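Local structure of regulation of enolase protein 1 (Saccharomyces cerevisiae, 3O12) at residues His110-Met124 with Ser127-Tyr141. The protein functions in galactose metabolism by way of the GAL83 protein and may control the level of the enolase ENO1. Numbering follows the deposited sequence.
With EDO (1,2-ethanediol), chain G; EDO (1,2-ethanediol), chain I.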
# COMPACT_ATOMS: atom_id res chain seq x y z
N HIS A 110 -5.99 2.61 -12.42
CA HIS A 110 -5.05 3.66 -12.04
C HIS A 110 -4.86 3.63 -10.53
O HIS A 110 -5.74 4.05 -9.77
CB HIS A 110 -5.56 5.03 -12.49
CG HIS A 110 -5.87 5.07 -13.95
ND1 HIS A 110 -7.06 4.62 -14.47
CD2 HIS A 110 -5.11 5.45 -15.01
CE1 HIS A 110 -7.03 4.75 -15.79
NE2 HIS A 110 -5.86 5.26 -16.14
N TRP A 111 -3.72 3.09 -10.12
CA TRP A 111 -3.42 2.93 -8.71
C TRP A 111 -1.93 2.72 -8.50
O TRP A 111 -1.17 2.51 -9.45
CB TRP A 111 -4.21 1.76 -8.09
CG TRP A 111 -4.17 0.42 -8.83
CD1 TRP A 111 -5.15 -0.09 -9.62
CD2 TRP A 111 -3.13 -0.57 -8.79
NE1 TRP A 111 -4.79 -1.33 -10.09
CE2 TRP A 111 -3.56 -1.65 -9.59
CE3 TRP A 111 -1.88 -0.65 -8.16
CZ2 TRP A 111 -2.78 -2.80 -9.80
CZ3 TRP A 111 -1.11 -1.80 -8.35
CH2 TRP A 111 -1.56 -2.85 -9.16
N LEU A 112 -1.51 2.82 -7.25
CA LEU A 112 -0.15 2.54 -6.85
C LEU A 112 -0.20 1.73 -5.58
O LEU A 112 -1.03 2.00 -4.71
CB LEU A 112 0.62 3.84 -6.60
CG LEU A 112 2.01 3.58 -6.01
CD1 LEU A 112 3.13 4.28 -6.79
CD2 LEU A 112 2.04 3.93 -4.52
N LYS A 113 0.67 0.74 -5.44
CA LYS A 113 0.85 0.05 -4.17
C LYS A 113 2.33 0.09 -3.82
O LYS A 113 3.19 0.11 -4.71
CB LYS A 113 0.33 -1.39 -4.22
CG LYS A 113 1.07 -2.32 -5.15
CD LYS A 113 0.49 -3.75 -5.14
CE LYS A 113 1.27 -4.63 -6.10
NZ LYS A 113 0.92 -6.09 -6.05
N ALA A 114 2.65 0.12 -2.54
CA ALA A 114 4.05 0.14 -2.11
C ALA A 114 4.16 -0.46 -0.73
O ALA A 114 3.25 -0.34 0.08
CB ALA A 114 4.58 1.57 -2.10
N GLY A 115 5.28 -1.12 -0.46
CA GLY A 115 5.50 -1.69 0.86
C GLY A 115 6.48 -2.83 0.78
O GLY A 115 7.37 -2.82 -0.07
N ILE A 116 6.33 -3.80 1.67
CA ILE A 116 7.20 -4.96 1.69
C ILE A 116 6.54 -6.11 0.94
O ILE A 116 5.33 -6.30 1.00
CB ILE A 116 7.53 -5.38 3.13
CG1 ILE A 116 8.48 -4.36 3.75
CG2 ILE A 116 8.14 -6.78 3.17
CD1 ILE A 116 9.85 -4.32 3.10
N GLU A 117 7.36 -6.86 0.21
CA GLU A 117 6.88 -8.01 -0.53
C GLU A 117 7.96 -9.06 -0.47
O GLU A 117 9.15 -8.73 -0.49
CB GLU A 117 6.63 -7.63 -1.98
CG GLU A 117 6.16 -8.79 -2.85
CD GLU A 117 6.13 -8.42 -4.32
OE1 GLU A 117 6.91 -7.54 -4.72
OE2 GLU A 117 5.32 -9.03 -5.06
N ILE A 118 7.57 -10.32 -0.37
CA ILE A 118 8.56 -11.40 -0.46
C ILE A 118 8.70 -11.85 -1.91
O ILE A 118 7.80 -12.47 -2.47
CB ILE A 118 8.18 -12.59 0.42
CG1 ILE A 118 7.87 -12.13 1.85
CG2 ILE A 118 9.29 -13.63 0.43
CD1 ILE A 118 8.91 -11.20 2.44
N SER A 119 9.83 -11.52 -2.53
CA SER A 119 10.10 -11.92 -3.90
C SER A 119 11.59 -12.17 -4.09
O SER A 119 12.42 -11.59 -3.38
CB SER A 119 9.61 -10.85 -4.89
OG SER A 119 10.39 -9.67 -4.80
N ASP A 120 11.93 -13.02 -5.05
CA ASP A 120 13.30 -13.48 -5.21
C ASP A 120 13.77 -14.11 -3.90
O ASP A 120 13.20 -15.10 -3.44
CB ASP A 120 14.22 -12.33 -5.63
CG ASP A 120 15.02 -12.66 -6.88
OD1 ASP A 120 15.25 -11.75 -7.70
OD2 ASP A 120 15.42 -13.84 -7.05
N GLY A 121 14.78 -13.52 -3.27
CA GLY A 121 15.36 -14.11 -2.08
C GLY A 121 14.97 -13.52 -0.73
O GLY A 121 15.13 -14.18 0.29
N HIS A 122 14.46 -12.30 -0.72
CA HIS A 122 14.34 -11.58 0.55
C HIS A 122 13.04 -10.78 0.72
O HIS A 122 12.17 -10.77 -0.16
CB HIS A 122 15.51 -10.60 0.70
CG HIS A 122 16.80 -11.12 0.16
ND1 HIS A 122 17.83 -11.54 0.97
CD2 HIS A 122 17.24 -11.27 -1.11
CE1 HIS A 122 18.85 -11.94 0.22
NE2 HIS A 122 18.51 -11.78 -1.05
N ALA A 123 12.94 -10.12 1.87
CA ALA A 123 11.94 -9.08 2.06
C ALA A 123 12.37 -7.90 1.21
O ALA A 123 13.47 -7.35 1.37
CB ALA A 123 11.85 -8.68 3.51
N MSE A 124 11.51 -7.53 0.26
CA MSE A 124 11.81 -6.49 -0.70
C MSE A 124 10.96 -5.26 -0.44
O MSE A 124 9.78 -5.38 -0.14
CB MSE A 124 11.49 -6.99 -2.10
CG MSE A 124 12.21 -8.26 -2.47
SE MSE A 124 14.05 -7.91 -2.99
CE MSE A 124 13.76 -7.36 -4.82
N SER A 127 7.38 -1.26 -5.11
CA SER A 127 6.26 -0.42 -5.49
C SER A 127 5.79 -0.76 -6.89
O SER A 127 6.60 -1.15 -7.74
CB SER A 127 6.58 1.08 -5.38
OG SER A 127 7.63 1.45 -6.23
N VAL A 128 4.49 -0.64 -7.11
CA VAL A 128 3.90 -0.88 -8.42
C VAL A 128 3.01 0.30 -8.76
O VAL A 128 2.05 0.57 -8.04
CB VAL A 128 3.07 -2.17 -8.45
CG1 VAL A 128 2.45 -2.37 -9.85
CG2 VAL A 128 3.93 -3.37 -8.09
N LEU A 129 3.34 1.01 -9.82
CA LEU A 129 2.53 2.11 -10.32
C LEU A 129 1.79 1.62 -11.54
O LEU A 129 2.42 1.18 -12.51
CB LEU A 129 3.43 3.30 -10.67
CG LEU A 129 2.73 4.65 -10.89
CD1 LEU A 129 3.75 5.77 -10.85
CD2 LEU A 129 1.96 4.67 -12.18
N THR A 130 0.47 1.68 -11.49
CA THR A 130 -0.37 1.17 -12.56
C THR A 130 -1.11 2.33 -13.19
O THR A 130 -1.90 3.03 -12.54
CB THR A 130 -1.34 0.11 -12.01
OG1 THR A 130 -0.56 -0.98 -11.52
CG2 THR A 130 -2.29 -0.39 -13.10
N ASN A 131 -0.80 2.59 -14.45
CA ASN A 131 -1.55 3.54 -15.24
C ASN A 131 -1.93 2.82 -16.51
O ASN A 131 -1.18 2.84 -17.49
CB ASN A 131 -0.72 4.78 -15.53
CG ASN A 131 -1.55 5.94 -16.04
OD1 ASN A 131 -2.60 5.73 -16.64
ND2 ASN A 131 -1.09 7.16 -15.81
N GLY A 132 -3.06 2.12 -16.47
CA GLY A 132 -3.42 1.21 -17.54
C GLY A 132 -2.72 -0.12 -17.33
O GLY A 132 -3.37 -1.16 -17.23
N LYS A 133 -1.39 -0.07 -17.25
CA LYS A 133 -0.59 -1.26 -16.99
C LYS A 133 0.37 -1.04 -15.82
O LYS A 133 0.73 0.11 -15.50
CB LYS A 133 0.21 -1.64 -18.24
CG LYS A 133 -0.64 -2.06 -19.42
CD LYS A 133 0.28 -2.41 -20.58
CE LYS A 133 -0.47 -2.70 -21.87
NZ LYS A 133 0.50 -2.87 -22.99
N SER A 134 0.79 -2.14 -15.19
CA SER A 134 1.66 -2.09 -14.00
C SER A 134 3.17 -1.93 -14.29
O SER A 134 3.72 -2.58 -15.18
CB SER A 134 1.46 -3.34 -13.14
OG SER A 134 0.12 -3.45 -12.67
N ASP A 135 3.81 -1.07 -13.50
CA ASP A 135 5.26 -0.81 -13.54
C ASP A 135 5.83 -1.05 -12.14
O ASP A 135 5.60 -0.26 -11.20
CB ASP A 135 5.53 0.63 -14.00
CG ASP A 135 7.01 1.02 -13.95
OD1 ASP A 135 7.86 0.29 -13.37
OD2 ASP A 135 7.32 2.10 -14.50
N TRP A 136 6.56 -2.14 -12.01
CA TRP A 136 7.01 -2.68 -10.73
C TRP A 136 8.49 -2.44 -10.54
O TRP A 136 9.30 -2.75 -11.41
CB TRP A 136 6.72 -4.19 -10.77
CG TRP A 136 7.12 -5.02 -9.60
CD1 TRP A 136 7.23 -4.64 -8.29
CD2 TRP A 136 7.39 -6.42 -9.63
NE1 TRP A 136 7.58 -5.72 -7.51
CE2 TRP A 136 7.69 -6.83 -8.31
CE3 TRP A 136 7.41 -7.38 -10.65
CZ2 TRP A 136 8.01 -8.14 -7.99
CZ3 TRP A 136 7.73 -8.69 -10.33
CH2 TRP A 136 8.02 -9.06 -9.01
N SER A 137 8.86 -1.87 -9.39
CA SER A 137 10.26 -1.71 -9.02
C SER A 137 10.48 -2.33 -7.66
O SER A 137 9.60 -2.27 -6.79
CB SER A 137 10.65 -0.23 -8.99
OG SER A 137 12.05 -0.10 -8.82
N THR A 138 11.65 -2.92 -7.45
CA THR A 138 11.90 -3.61 -6.21
C THR A 138 13.37 -3.63 -5.89
O THR A 138 14.22 -3.54 -6.78
CB THR A 138 11.36 -5.05 -6.28
OG1 THR A 138 11.36 -5.63 -4.97
CG2 THR A 138 12.19 -5.90 -7.25
N ALA A 139 13.66 -3.73 -4.60
CA ALA A 139 15.02 -3.85 -4.11
C ALA A 139 14.99 -4.48 -2.73
O ALA A 139 14.00 -4.38 -2.01
CB ALA A 139 15.67 -2.49 -4.06
N VAL A 140 16.08 -5.13 -2.33
CA VAL A 140 16.14 -5.69 -0.99
C VAL A 140 15.99 -4.57 0.04
O VAL A 140 16.63 -3.53 -0.09
CB VAL A 140 17.47 -6.43 -0.75
CG1 VAL A 140 17.53 -7.00 0.66
CG2 VAL A 140 17.65 -7.52 -1.79
N TYR A 141 15.14 -4.77 1.04
CA TYR A 141 14.92 -3.75 2.07
C TYR A 141 15.97 -3.85 3.17
O TYR A 141 16.20 -4.93 3.72
CB TYR A 141 13.52 -3.87 2.66
CG TYR A 141 13.18 -2.80 3.68
CD1 TYR A 141 13.30 -1.45 3.37
CD2 TYR A 141 12.73 -3.14 4.96
CE1 TYR A 141 12.98 -0.47 4.31
CE2 TYR A 141 12.40 -2.17 5.89
CZ TYR A 141 12.52 -0.84 5.56
OH TYR A 141 12.21 0.13 6.49
C1 EDO G . 4.14 -6.98 -7.21
O1 EDO G . 4.17 -6.82 -5.79
C2 EDO G . 2.76 -7.44 -7.64
O2 EDO G . 2.30 -8.53 -6.82
C1 EDO I . 11.95 0.24 -4.28
O1 EDO I . 12.78 1.08 -5.10
C2 EDO I . 10.63 -0.00 -5.00
O2 EDO I . 10.16 1.23 -5.56
O HOH W 1 -4.60 4.80 -18.87
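Strands 110-114 and 127-131 run antiparallel, their axes 4.6 Å apart, and Trp-111 with Thr-130 and Lys-113 with Val-128 form the hydrogen-bonded pairs, with two bonds each. The shortest of the four runs from Thr-130 N to Trp-111 O, 2.7 Å. Trp-111 CG stands between its own backbone N and carbonyl carbon (chi1 50°), which turns one face of the indole to Thr-130, with Lys-113 N in plane at its edge. Thr-130 CB makes a CH-pi contact 3.7 Å from the centroid of the six-membered ring, and OG1 sits over the same face near the rim. OG1 also shares a hydrogen bond with Ser-134 OG, 2.8 Å away, which helps hold the Thr-130 side chain over the ring; Ser-134 OG is bonded in turn to Arg-61 N. Val-128 turns CG1 to Trp-111 CZ3 and CG2 to Lys-113 CE. The extended Lys-113 chain carries NZ to hydrogen bonds with Phe-59 O and Gln-99 OE1.

These strands form two consecutive beta hairpins in one sheet of a beta sandwich, within the DUF1349 family region. Leu-112 CD1 meets Leu-129 CB at 4.0 Å on the face that packs against strands 158-164 and 172-177 of the second sheet. One water bridges His-110 NE2 and Asn-131 OD1, while His-110 ND1 bonds to Asp-107.

Beyond the corner at Gly-115, Glu-117 OE1 receives a weak bond from Trp-136 NE1 (3.4 Å), whose stronger partner is Ser-126 OG. Glu-117 OE2 accepts a hydrogen bond from a 1,2-ethanediol, probably from the crystallisation liquor; C1 of this molecule lies over one face of the Trp-136 ring. Tyr-141 N bonds almost straight to Ala-123 O (174° at the hydrogen). Met-124, a selenomethionine, sets SE against Val-140 CG2; its bend at chi3 (-81°) turns CE onto Thr-138, where CE to CG2 is a tight 3.2 Å.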